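Local coordinates for protein proteophosphoglycan (Silicibacter pomeroyi DSS-3, PDB 2RE3) that is of unknown function but belongs to the DUF1285 family, which has a fold with repeated structural motifs and is possibly involved in signal transduction, at residues A[120-131]-A[144-155]; A[164-174]-A[182-191]. All blocks are in the same frame, centred on the assembly; numbering follows the deposited sequence.

Overall arrangement
Read from the N terminus, the chain first builds one mixed six-stranded sheet and then a second with the same strand order; both contacts come after the first sheet. Interaction 1 lies within the second sheet: residues 120-131 lead from one outermost strand, 121-123, to the other, 130-131, and the intervening loop closes when 144-155 pairs with the latter. Interaction 2 follows in series, closing the shorter excursion between 164-174 and 182-191 and tying a three-stranded antiparallel sheet to the C-terminal helix 188-192. The loops neither nest nor cross. The centres of the two contacts lie about 19 Å apart, yet Phe-183 packs against Gly-125, Pro-129 and Ile-130, joining the second six-stranded sheet to the three-stranded one.

Interaction 1: residues A[120-131]-A[144-155]; sequences DSAVAGEGNPIR and YVHVRAGLEALI
Arg-131 grips Glu-152 side-on, a two-nitrogen salt bridge at a sheet edge. NE reaches the syn lone pair of Glu-152 OE2, and Arg-131 NH2 lies 2.6 Å from Glu-152 OE1, with guanidinium and carboxylate nearly coplanar. The bend at chi3 (76°) turns the same guanidinium flat over one face of the Tyr-144 ring, planes 12° apart, in an off-centre cation-pi stack; Leu-154 CD1 covers the opposite face, and the phenol OH bonds to Asp-93. A second polar contact joins His-146 ND1 to Asn-128 OD1 at 2.7 Å, in both the ring plane and the carbonyl plane. At the far end Arg-148 NH1 forms a salt bridge to Asp-120 OD2, 3.0 Å away, approaching from above the carboxylate plane, and water 1 joins both residues.

Further bonds position some of these groups. Asn-128 ND2 donates to Val-123 O, and Gly-150 N to His-146 NE2, while water 2 links Glu-152 OE2 to Pro-129 O. Antiparallel pairing of Ile-130 with Val-145 and Arg-131 with Tyr-144 sets the register. With NE2 accepting and ND1 donating, the imidazole is probably neutral, its rotation fixed at both nitrogens, whereas the paired carboxylate would offset the arginine charge over the tyrosine.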
loop_
_atom_site.group_PDB
_atom_site.type_symbol
_atom_site.label_atom_id
_atom_site.label_comp_id
_atom_site.label_asym_id
_atom_site.label_seq_id
_atom_site.Cartn_x
_atom_site.Cartn_y
_atom_site.Cartn_z
ATOM N N ASP A 120 8.837 -3.378 -1.183
ATOM C CA ASP A 120 8.419 -4.258 -0.107
ATOM C C ASP A 120 7.595 -5.438 -0.637
ATOM O O ASP A 120 6.931 -5.367 -1.677
ATOM C CB ASP A 120 7.608 -3.529 0.950
ATOM C CG ASP A 120 8.403 -2.469 1.697
ATOM O OD1 ASP A 120 9.626 -2.673 1.988
ATOM O OD2 ASP A 120 7.757 -1.441 2.010
ATOM N N SER A 121 7.633 -6.514 0.122
ATOM C CA SER A 121 7.008 -7.758 -0.233
ATOM C C SER A 121 5.861 -8.005 0.758
ATOM O O SER A 121 6.058 -7.841 1.958
ATOM C CB SER A 121 8.069 -8.844 -0.096
ATOM O OG SER A 121 7.527 -10.108 -0.360
ATOM N N ALA A 122 4.683 -8.418 0.288
ATOM C CA ALA A 122 3.596 -8.808 1.210
ATOM C C ALA A 122 2.958 -10.088 0.772
ATOM O O ALA A 122 2.423 -10.132 -0.322
ATOM C CB ALA A 122 2.544 -7.749 1.261
ATOM N N VAL A 123 3.003 -11.116 1.616
ATOM C CA VAL A 123 2.379 -12.389 1.316
ATOM C C VAL A 123 0.901 -12.268 1.646
ATOM O O VAL A 123 0.539 -12.059 2.824
ATOM C CB VAL A 123 2.985 -13.490 2.183
ATOM C CG1 VAL A 123 2.143 -14.771 2.106
ATOM C CG2 VAL A 123 4.466 -13.724 1.807
ATOM N N ALA A 124 0.038 -12.377 0.637
ATOM C CA ALA A 124 -1.407 -12.250 0.893
ATOM C C ALA A 124 -1.940 -13.413 1.737
ATOM O O ALA A 124 -1.592 -14.573 1.541
ATOM C CB ALA A 124 -2.216 -12.103 -0.413
ATOM N N GLY A 125 -2.786 -13.087 2.687
ATOM C CA GLY A 125 -3.328 -14.087 3.604
ATOM C C GLY A 125 -4.046 -13.368 4.722
ATOM O O GLY A 125 -4.243 -12.162 4.669
ATOM N N GLU A 126 -4.411 -14.089 5.758
ATOM C CA GLU A 126 -5.137 -13.466 6.844
ATOM C C GLU A 126 -4.397 -12.289 7.468
ATOM O O GLU A 126 -5.011 -11.279 7.749
ATOM C CB GLU A 126 -5.491 -14.488 7.894
ATOM C CG GLU A 126 -6.564 -14.009 8.821
ATOM C CD GLU A 126 -6.910 -15.082 9.806
ATOM O OE1 GLU A 126 -7.718 -15.956 9.428
ATOM O OE2 GLU A 126 -6.329 -15.068 10.924
ATOM N N GLY A 127 -3.089 -12.417 7.665
ATOM C CA GLY A 127 -2.269 -11.315 8.216
ATOM C C GLY A 127 -2.181 -10.096 7.288
ATOM O O GLY A 127 -2.084 -8.942 7.744
ATOM N N ASN A 128 -2.203 -10.353 5.980
ATOM C CA ASN A 128 -2.186 -9.309 4.993
ATOM C C ASN A 128 -3.354 -9.531 4.003
ATOM O O ASN A 128 -3.158 -10.060 2.888
ATOM C CB ASN A 128 -0.866 -9.347 4.264
ATOM C CG ASN A 128 0.313 -9.066 5.157
ATOM O OD1 ASN A 128 0.378 -8.049 5.854
ATOM N ND2 ASN A 128 1.269 -9.950 5.120
ATOM N N PRO A 129 -4.584 -9.164 4.406
ATOM C CA PRO A 129 -5.710 -9.533 3.551
ATOM C C PRO A 129 -5.807 -8.677 2.314
ATOM O O PRO A 129 -5.271 -7.568 2.293
ATOM C CB PRO A 129 -6.925 -9.327 4.447
ATOM C CG PRO A 129 -6.519 -8.290 5.403
ATOM C CD PRO A 129 -5.028 -8.458 5.614
ATOM N N ILE A 130 -6.444 -9.245 1.291
ATOM C CA ILE A 130 -6.850 -8.537 0.080
ATOM C C ILE A 130 -8.254 -8.012 0.326
ATOM O O ILE A 130 -9.091 -8.732 0.815
ATOM C CB ILE A 130 -6.856 -9.472 -1.139
ATOM C CG1 ILE A 130 -5.434 -9.985 -1.375
ATOM C CG2 ILE A 130 -7.367 -8.741 -2.363
ATOM C CD1 ILE A 130 -5.316 -11.182 -2.290
ATOM N N ARG A 131 -8.510 -6.758 -0.000
ATOM C CA ARG A 131 -9.819 -6.135 0.246
ATOM C C ARG A 131 -10.382 -5.717 -1.091
ATOM O O ARG A 131 -9.617 -5.385 -1.983
ATOM C CB ARG A 131 -9.582 -4.910 1.119
ATOM C CG ARG A 131 -10.693 -3.917 1.169
ATOM C CD ARG A 131 -10.532 -3.006 2.362
ATOM N NE ARG A 131 -9.483 -2.000 2.170
ATOM C CZ ARG A 131 -9.658 -0.822 1.565
ATOM N NH1 ARG A 131 -10.829 -0.465 1.042
ATOM N NH2 ARG A 131 -8.642 0.016 1.462
ATOM N N TYR A 144 -7.187 -3.709 -2.858
ATOM C CA TYR A 144 -5.964 -3.433 -2.122
ATOM C C TYR A 144 -5.424 -4.686 -1.477
ATOM O O TYR A 144 -6.147 -5.674 -1.351
ATOM C CB TYR A 144 -6.259 -2.429 -1.036
ATOM C CG TYR A 144 -6.884 -1.142 -1.537
ATOM C CD1 TYR A 144 -8.237 -1.071 -1.811
ATOM C CD2 TYR A 144 -6.120 0.023 -1.708
ATOM C CE1 TYR A 144 -8.839 0.112 -2.230
ATOM C CE2 TYR A 144 -6.716 1.224 -2.130
ATOM C CZ TYR A 144 -8.089 1.245 -2.386
ATOM O OH TYR A 144 -8.718 2.374 -2.806
ATOM N N VAL A 145 -4.153 -4.642 -1.072
ATOM C CA VAL A 145 -3.565 -5.660 -0.191
ATOM C C VAL A 145 -2.776 -4.989 0.941
ATOM O O VAL A 145 -2.097 -3.982 0.748
ATOM C CB VAL A 145 -2.674 -6.663 -0.948
ATOM C CG1 VAL A 145 -1.517 -5.981 -1.675
ATOM C CG2 VAL A 145 -2.112 -7.689 0.009
ATOM N N HIS A 146 -2.920 -5.532 2.138
ATOM C CA HIS A 146 -2.228 -5.014 3.308
ATOM C C HIS A 146 -0.754 -5.379 3.220
ATOM O O HIS A 146 -0.397 -6.514 2.858
ATOM C CB HIS A 146 -2.859 -5.622 4.559
ATOM C CG HIS A 146 -2.232 -5.213 5.858
ATOM N ND1 HIS A 146 -1.266 -5.970 6.475
ATOM C CD2 HIS A 146 -2.496 -4.183 6.699
ATOM C CE1 HIS A 146 -0.932 -5.406 7.627
ATOM N NE2 HIS A 146 -1.665 -4.322 7.790
ATOM N N VAL A 147 0.095 -4.405 3.508
ATOM C CA VAL A 147 1.551 -4.595 3.508
ATOM C C VAL A 147 2.041 -4.630 4.947
ATOM O O VAL A 147 2.683 -5.586 5.349
ATOM C CB VAL A 147 2.257 -3.438 2.783
ATOM C CG1 VAL A 147 3.783 -3.652 2.783
ATOM C CG2 VAL A 147 1.635 -3.246 1.389
ATOM N N ARG A 148 1.750 -3.582 5.726
ATOM C CA ARG A 148 2.112 -3.607 7.135
ATOM C C ARG A 148 1.393 -2.533 7.918
ATOM O O ARG A 148 1.122 -1.443 7.405
ATOM C CB ARG A 148 3.636 -3.441 7.340
ATOM C CG ARG A 148 4.217 -2.097 6.884
ATOM C CD ARG A 148 5.679 -1.892 7.366
ATOM N NE ARG A 148 6.140 -0.562 6.944
ATOM C CZ ARG A 148 6.545 -0.268 5.710
ATOM N NH1 ARG A 148 6.617 -1.216 4.787
ATOM N NH2 ARG A 148 6.912 0.975 5.395
ATOM N N ALA A 149 1.080 -2.854 9.165
ATOM C CA ALA A 149 0.649 -1.868 10.137
ATOM C C ALA A 149 -0.442 -0.937 9.608
ATOM O O ALA A 149 -0.470 0.248 9.924
ATOM C CB ALA A 149 1.849 -1.085 10.632
ATOM N N GLY A 150 -1.344 -1.494 8.808
ATOM C CA GLY A 150 -2.467 -0.742 8.214
ATOM C C GLY A 150 -2.129 -0.022 6.940
ATOM O O GLY A 150 -2.982 0.655 6.347
ATOM N N LEU A 151 -0.878 -0.110 6.509
ATOM C CA LEU A 151 -0.512 0.541 5.288
ATOM C C LEU A 151 -0.835 -0.449 4.165
ATOM O O LEU A 151 -0.322 -1.569 4.157
ATOM C CB LEU A 151 0.960 0.879 5.279
ATOM C CG LEU A 151 1.504 1.700 6.442
ATOM C CD1 LEU A 151 3.015 1.728 6.294
ATOM C CD2 LEU A 151 0.902 3.119 6.492
ATOM N N GLU A 152 -1.680 -0.026 3.228
ATOM C CA GLU A 152 -2.114 -0.868 2.168
ATOM C C GLU A 152 -1.509 -0.458 0.841
ATOM O O GLU A 152 -1.139 0.687 0.662
ATOM C CB GLU A 152 -3.618 -0.802 2.048
ATOM C CG GLU A 152 -4.344 -1.514 3.141
ATOM C CD GLU A 152 -5.838 -1.471 2.917
ATOM O OE1 GLU A 152 -6.377 -0.356 2.770
ATOM O OE2 GLU A 152 -6.453 -2.555 2.869
ATOM N N ALA A 153 -1.438 -1.431 -0.074
ATOM C CA ALA A 153 -1.062 -1.211 -1.450
ATOM C C ALA A 153 -2.301 -1.346 -2.388
ATOM O O ALA A 153 -3.041 -2.347 -2.353
ATOM C CB ALA A 153 0.010 -2.210 -1.843
ATOM N N LEU A 154 -2.512 -0.345 -3.230
ATOM C CA LEU A 154 -3.479 -0.455 -4.314
ATOM C C LEU A 154 -2.869 -1.351 -5.382
ATOM O O LEU A 154 -1.742 -1.106 -5.823
ATOM C CB LEU A 154 -3.785 0.908 -4.920
ATOM C CG LEU A 154 -4.827 0.934 -6.025
ATOM C CD1 LEU A 154 -6.201 0.580 -5.466
ATOM C CD2 LEU A 154 -4.847 2.318 -6.675
ATOM N N ILE A 155 -3.615 -2.377 -5.793
ATOM C CA ILE A 155 -3.125 -3.330 -6.793
ATOM C C ILE A 155 -3.278 -2.691 -8.181
ATOM O O ILE A 155 -4.378 -2.310 -8.546
ATOM C CB ILE A 155 -3.892 -4.683 -6.676
ATOM C CG1 ILE A 155 -3.588 -5.345 -5.333
ATOM C CG2 ILE A 155 -3.500 -5.651 -7.758
ATOM C CD1 ILE A 155 -4.621 -6.344 -4.931
HETATM O O HOH W 1 8.324 0.863 2.621
HETATM O O HOH W 2 -6.423 -5.109 3.425
#

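Interaction 2: residues A[164-174]-A[182-191]; sequences MDLGEIEDGWF and FFPLMTVEEL
Backbone pairing between Phe-174 and Met-186 sets the frame on which the side chains of this contact are arranged. Phe-174 N donates to Met-186 O at 2.8 Å, while Phe-174 O accepts from both Leu-185 N and Met-186 N, each in the carbonyl plane; two residues thus face one in a classic beta bulge. Further along, Val-188 N bonds to Gly-172 O at 2.9 Å, bringing the helix start to the 170-173 turn.

Three CH-pi contacts follow one principle, an aliphatic carbon set over an aromatic face. Leu-191 CD1 stands 3.9 Å from the Phe-174 ring centroid, Thr-187 CG2 lies over the six-membered ring of Trp-173, and Glu-170 CG sits 3.7 Å from the centroid of Phe-182. Past CG, a bend at chi2 (-69°) leads Glu-170 aside; its carboxylate, almost perpendicular to that ring, is salt-bridged to Arg-108.

Apolar packing fills in around them. Selenomethionine Met-186 runs alongside Phe-174, its CE 3.7 Å from Phe-174 CD2 and its selenium oblique to the ring, a Met-aromatic contact. The side chains of Met-164, also selenomethionine, and Leu-191 slide past each other in opposite directions, touching at CE and CD1; those of Ile-169 and Val-188 cross at about a right angle and meet through their CG2 methyls.

Capping bonds complete the set: Glu-190 N donates to Thr-187 OG1 and Thr-187 N to Glu-190 OE1. This reciprocal pair is the capping box of a helix N terminus, here following directly on a bulged antiparallel hairpin.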
loop_
_atom_site.group_PDB
_atom_site.type_symbol
_atom_site.label_atom_id
_atom_site.label_comp_id
_atom_site.label_asym_id
_atom_site.label_seq_id
_atom_site.Cartn_x
_atom_site.Cartn_y
_atom_site.Cartn_z
HETATM N N MSE A 164 -7.073 -11.755 -12.034
HETATM C CA MSE A 164 -8.320 -12.272 -12.591
HETATM C C MSE A 164 -8.145 -13.702 -13.070
HETATM O O MSE A 164 -9.039 -14.515 -12.911
HETATM C CB MSE A 164 -8.812 -11.414 -13.754
HETATM C CG MSE A 164 -9.181 -9.990 -13.368
HETATM SE SE MSE A 164 -10.746 -9.947 -12.262
HETATM C CE MSE A 164 -11.851 -10.787 -13.690
ATOM N N ASP A 165 -6.993 -14.010 -13.649
ATOM C CA ASP A 165 -6.734 -15.336 -14.203
ATOM C C ASP A 165 -6.390 -16.384 -13.131
ATOM O O ASP A 165 -6.178 -17.553 -13.448
ATOM C CB ASP A 165 -5.590 -15.253 -15.222
ATOM C CG ASP A 165 -5.936 -14.409 -16.433
ATOM O OD1 ASP A 165 -7.073 -14.514 -16.902
ATOM O OD2 ASP A 165 -5.063 -13.650 -16.929
ATOM N N LEU A 166 -6.321 -15.958 -11.873
ATOM C CA LEU A 166 -6.013 -16.848 -10.764
ATOM C C LEU A 166 -7.146 -16.832 -9.767
ATOM O O LEU A 166 -7.009 -17.322 -8.652
ATOM C CB LEU A 166 -4.689 -16.440 -10.097
ATOM C CG LEU A 166 -3.463 -16.659 -11.007
ATOM C CD1 LEU A 166 -2.199 -16.102 -10.381
ATOM C CD2 LEU A 166 -3.291 -18.130 -11.332
ATOM N N GLY A 167 -8.288 -16.303 -10.196
ATOM C CA GLY A 167 -9.453 -16.186 -9.330
ATOM C C GLY A 167 -10.285 -17.439 -9.263
ATOM O O GLY A 167 -10.080 -18.388 -10.002
ATOM N N GLU A 168 -11.234 -17.436 -8.348
ATOM C CA GLU A 168 -12.027 -18.625 -8.058
ATOM C C GLU A 168 -13.373 -18.162 -7.533
ATOM O O GLU A 168 -13.492 -17.015 -7.057
ATOM C CB GLU A 168 -11.318 -19.490 -7.008
ATOM C CG GLU A 168 -11.977 -20.841 -6.735
ATOM C CD GLU A 168 -12.122 -21.647 -8.016
ATOM O OE1 GLU A 168 -11.153 -22.304 -8.431
ATOM O OE2 GLU A 168 -13.197 -21.594 -8.631
ATOM N N ILE A 169 -14.371 -19.047 -7.623
ATOM C CA ILE A 169 -15.712 -18.804 -7.079
ATOM C C ILE A 169 -15.979 -19.680 -5.857
ATOM O O ILE A 169 -15.810 -20.914 -5.897
ATOM C CB ILE A 169 -16.794 -19.048 -8.147
ATOM C CG1 ILE A 169 -16.778 -17.899 -9.150
ATOM C CG2 ILE A 169 -18.196 -19.222 -7.520
ATOM C CD1 ILE A 169 -17.468 -18.231 -10.433
ATOM N N GLU A 170 -16.382 -19.026 -4.768
ATOM C CA GLU A 170 -16.848 -19.699 -3.553
ATOM C C GLU A 170 -18.065 -18.963 -3.035
ATOM O O GLU A 170 -18.010 -17.753 -2.820
ATOM C CB GLU A 170 -15.770 -19.695 -2.469
ATOM C CG GLU A 170 -14.401 -20.185 -2.907
ATOM C CD GLU A 170 -14.346 -21.672 -3.211
ATOM O OE1 GLU A 170 -15.330 -22.383 -2.904
ATOM O OE2 GLU A 170 -13.312 -22.119 -3.763
ATOM N N ASP A 171 -19.161 -19.710 -2.871
ATOM C CA ASP A 171 -20.403 -19.248 -2.237
ATOM C C ASP A 171 -20.836 -17.885 -2.707
ATOM O O ASP A 171 -21.106 -17.020 -1.903
ATOM C CB ASP A 171 -20.263 -19.307 -0.708
ATOM C CG ASP A 171 -19.788 -20.690 -0.238
ATOM O OD1 ASP A 171 -20.333 -21.701 -0.740
ATOM O OD2 ASP A 171 -18.854 -20.775 0.582
ATOM N N GLY A 172 -20.887 -17.708 -4.024
ATOM C CA GLY A 172 -21.533 -16.551 -4.642
ATOM C C GLY A 172 -20.606 -15.440 -5.053
ATOM O O GLY A 172 -21.039 -14.472 -5.692
ATOM N N TRP A 173 -19.330 -15.574 -4.690
ATOM C CA TRP A 173 -18.368 -14.497 -4.853
ATOM C C TRP A 173 -17.205 -14.968 -5.695
ATOM O O TRP A 173 -16.716 -16.082 -5.507
ATOM C CB TRP A 173 -17.826 -14.022 -3.483
ATOM C CG TRP A 173 -18.851 -13.347 -2.629
ATOM C CD1 TRP A 173 -19.708 -13.949 -1.756
ATOM C CD2 TRP A 173 -19.164 -11.948 -2.603
ATOM N NE1 TRP A 173 -20.530 -13.014 -1.189
ATOM C CE2 TRP A 173 -20.223 -11.776 -1.692
ATOM C CE3 TRP A 173 -18.673 -10.831 -3.285
ATOM C CZ2 TRP A 173 -20.792 -10.516 -1.422
ATOM C CZ3 TRP A 173 -19.222 -9.571 -3.015
ATOM C CH2 TRP A 173 -20.272 -9.426 -2.083
ATOM N N PHE A 174 -16.755 -14.096 -6.599
ATOM C CA PHE A 174 -15.504 -14.274 -7.301
ATOM C C PHE A 174 -14.402 -13.654 -6.476
ATOM O O PHE A 174 -14.547 -12.555 -5.997
ATOM C CB PHE A 174 -15.563 -13.603 -8.663
ATOM C CG PHE A 174 -14.270 -13.639 -9.391
ATOM C CD1 PHE A 174 -13.945 -14.725 -10.188
ATOM C CD2 PHE A 174 -13.358 -12.607 -9.246
ATOM C CE1 PHE A 174 -12.731 -14.788 -10.831
ATOM C CE2 PHE A 174 -12.153 -12.645 -9.897
ATOM C CZ PHE A 174 -11.835 -13.748 -10.708
ATOM N N PHE A 182 -9.733 -17.090 1.795
ATOM C CA PHE A 182 -10.420 -16.678 0.586
ATOM C C PHE A 182 -10.893 -15.232 0.655
ATOM O O PHE A 182 -11.631 -14.851 1.561
ATOM C CB PHE A 182 -11.627 -17.574 0.323
ATOM C CG PHE A 182 -12.348 -17.223 -0.934
ATOM C CD1 PHE A 182 -11.794 -17.534 -2.166
ATOM C CD2 PHE A 182 -13.535 -16.510 -0.889
ATOM C CE1 PHE A 182 -12.410 -17.169 -3.306
ATOM C CE2 PHE A 182 -14.187 -16.161 -2.057
ATOM C CZ PHE A 182 -13.629 -16.486 -3.262
ATOM N N PHE A 183 -10.514 -14.444 -0.340
ATOM C CA PHE A 183 -10.823 -13.027 -0.357
ATOM C C PHE A 183 -11.777 -12.662 -1.481
ATOM O O PHE A 183 -11.408 -12.643 -2.661
ATOM C CB PHE A 183 -9.533 -12.258 -0.436
ATOM C CG PHE A 183 -8.598 -12.605 0.665
ATOM C CD1 PHE A 183 -8.748 -12.027 1.913
ATOM C CD2 PHE A 183 -7.617 -13.579 0.483
ATOM C CE1 PHE A 183 -7.915 -12.404 2.962
ATOM C CE2 PHE A 183 -6.761 -13.936 1.534
ATOM C CZ PHE A 183 -6.895 -13.344 2.754
ATOM N N PRO A 184 -13.024 -12.383 -1.113
ATOM C CA PRO A 184 -13.978 -11.992 -2.109
ATOM C C PRO A 184 -13.634 -10.657 -2.700
ATOM O O PRO A 184 -13.161 -9.750 -1.994
ATOM C CB PRO A 184 -15.296 -11.901 -1.335
ATOM C CG PRO A 184 -15.084 -12.661 -0.066
ATOM C CD PRO A 184 -13.621 -12.455 0.228
ATOM N N LEU A 185 -13.912 -10.550 -3.989
ATOM C CA LEU A 185 -13.615 -9.382 -4.780
ATOM C C LEU A 185 -14.864 -8.765 -5.427
ATOM O O LEU A 185 -14.909 -7.559 -5.651
ATOM C CB LEU A 185 -12.622 -9.756 -5.882
ATOM C CG LEU A 185 -11.132 -9.860 -5.597
ATOM C CD1 LEU A 185 -10.373 -9.933 -6.930
ATOM C CD2 LEU A 185 -10.646 -8.693 -4.753
HETATM N N MSE A 186 -15.851 -9.591 -5.786
HETATM C CA MSE A 186 -17.075 -9.113 -6.435
HETATM C C MSE A 186 -18.046 -10.290 -6.531
HETATM O O MSE A 186 -17.639 -11.437 -6.432
HETATM C CB MSE A 186 -16.756 -8.527 -7.823
HETATM C CG MSE A 186 -16.785 -9.556 -8.975
HETATM SE SE MSE A 186 -15.772 -9.113 -10.589
HETATM C CE MSE A 186 -14.039 -9.047 -9.691
ATOM N N THR A 187 -19.328 -10.007 -6.736
ATOM C CA THR A 187 -20.343 -11.061 -6.822
ATOM C C THR A 187 -20.165 -11.819 -8.127
ATOM O O THR A 187 -19.561 -11.312 -9.080
ATOM C CB THR A 187 -21.798 -10.502 -6.738
ATOM O OG1 THR A 187 -22.126 -9.772 -7.932
ATOM C CG2 THR A 187 -21.996 -9.618 -5.505
ATOM N N VAL A 188 -20.680 -13.041 -8.169
ATOM C CA VAL A 188 -20.708 -13.817 -9.413
ATOM C C VAL A 188 -21.397 -13.010 -10.519
ATOM O O VAL A 188 -20.845 -12.853 -11.606
ATOM C CB VAL A 188 -21.359 -15.218 -9.203
ATOM C CG1 VAL A 188 -21.785 -15.835 -10.517
ATOM C CG2 VAL A 188 -20.377 -16.124 -8.480
ATOM N N GLU A 189 -22.605 -12.532 -10.219
ATOM C CA GLU A 189 -23.363 -11.594 -11.068
ATOM C C GLU A 189 -22.459 -10.556 -11.729
ATOM O O GLU A 189 -22.522 -10.330 -12.941
ATOM C CB GLU A 189 -24.408 -10.884 -10.194
ATOM C CG GLU A 189 -24.815 -9.476 -10.628
ATOM C CD GLU A 189 -25.784 -9.487 -11.764
ATOM O OE1 GLU A 189 -26.677 -10.352 -11.742
ATOM O OE2 GLU A 189 -25.664 -8.635 -12.665
ATOM N N GLU A 190 -21.628 -9.929 -10.897
ATOM C CA GLU A 190 -20.694 -8.882 -11.327
ATOM C C GLU A 190 -19.642 -9.455 -12.279
ATOM O O GLU A 190 -19.444 -8.921 -13.385
ATOM C CB GLU A 190 -20.018 -8.189 -10.124
ATOM C CG GLU A 190 -20.726 -6.891 -9.626
ATOM C CD GLU A 190 -20.549 -6.604 -8.110
ATOM O OE1 GLU A 190 -19.619 -7.142 -7.452
ATOM O OE2 GLU A 190 -21.373 -5.821 -7.585
ATOM N N LEU A 191 -18.979 -10.538 -11.867
ATOM C CA LEU A 191 -18.003 -11.190 -12.752
ATOM C C LEU A 191 -18.631 -11.484 -14.141
ATOM O O LEU A 191 -17.987 -11.247 -15.175
ATOM C CB LEU A 191 -17.439 -12.477 -12.125
ATOM C CG LEU A 191 -16.582 -13.370 -13.040
ATOM C CD1 LEU A 191 -15.154 -12.864 -13.175
ATOM C CD2 LEU A 191 -16.594 -14.800 -12.535
#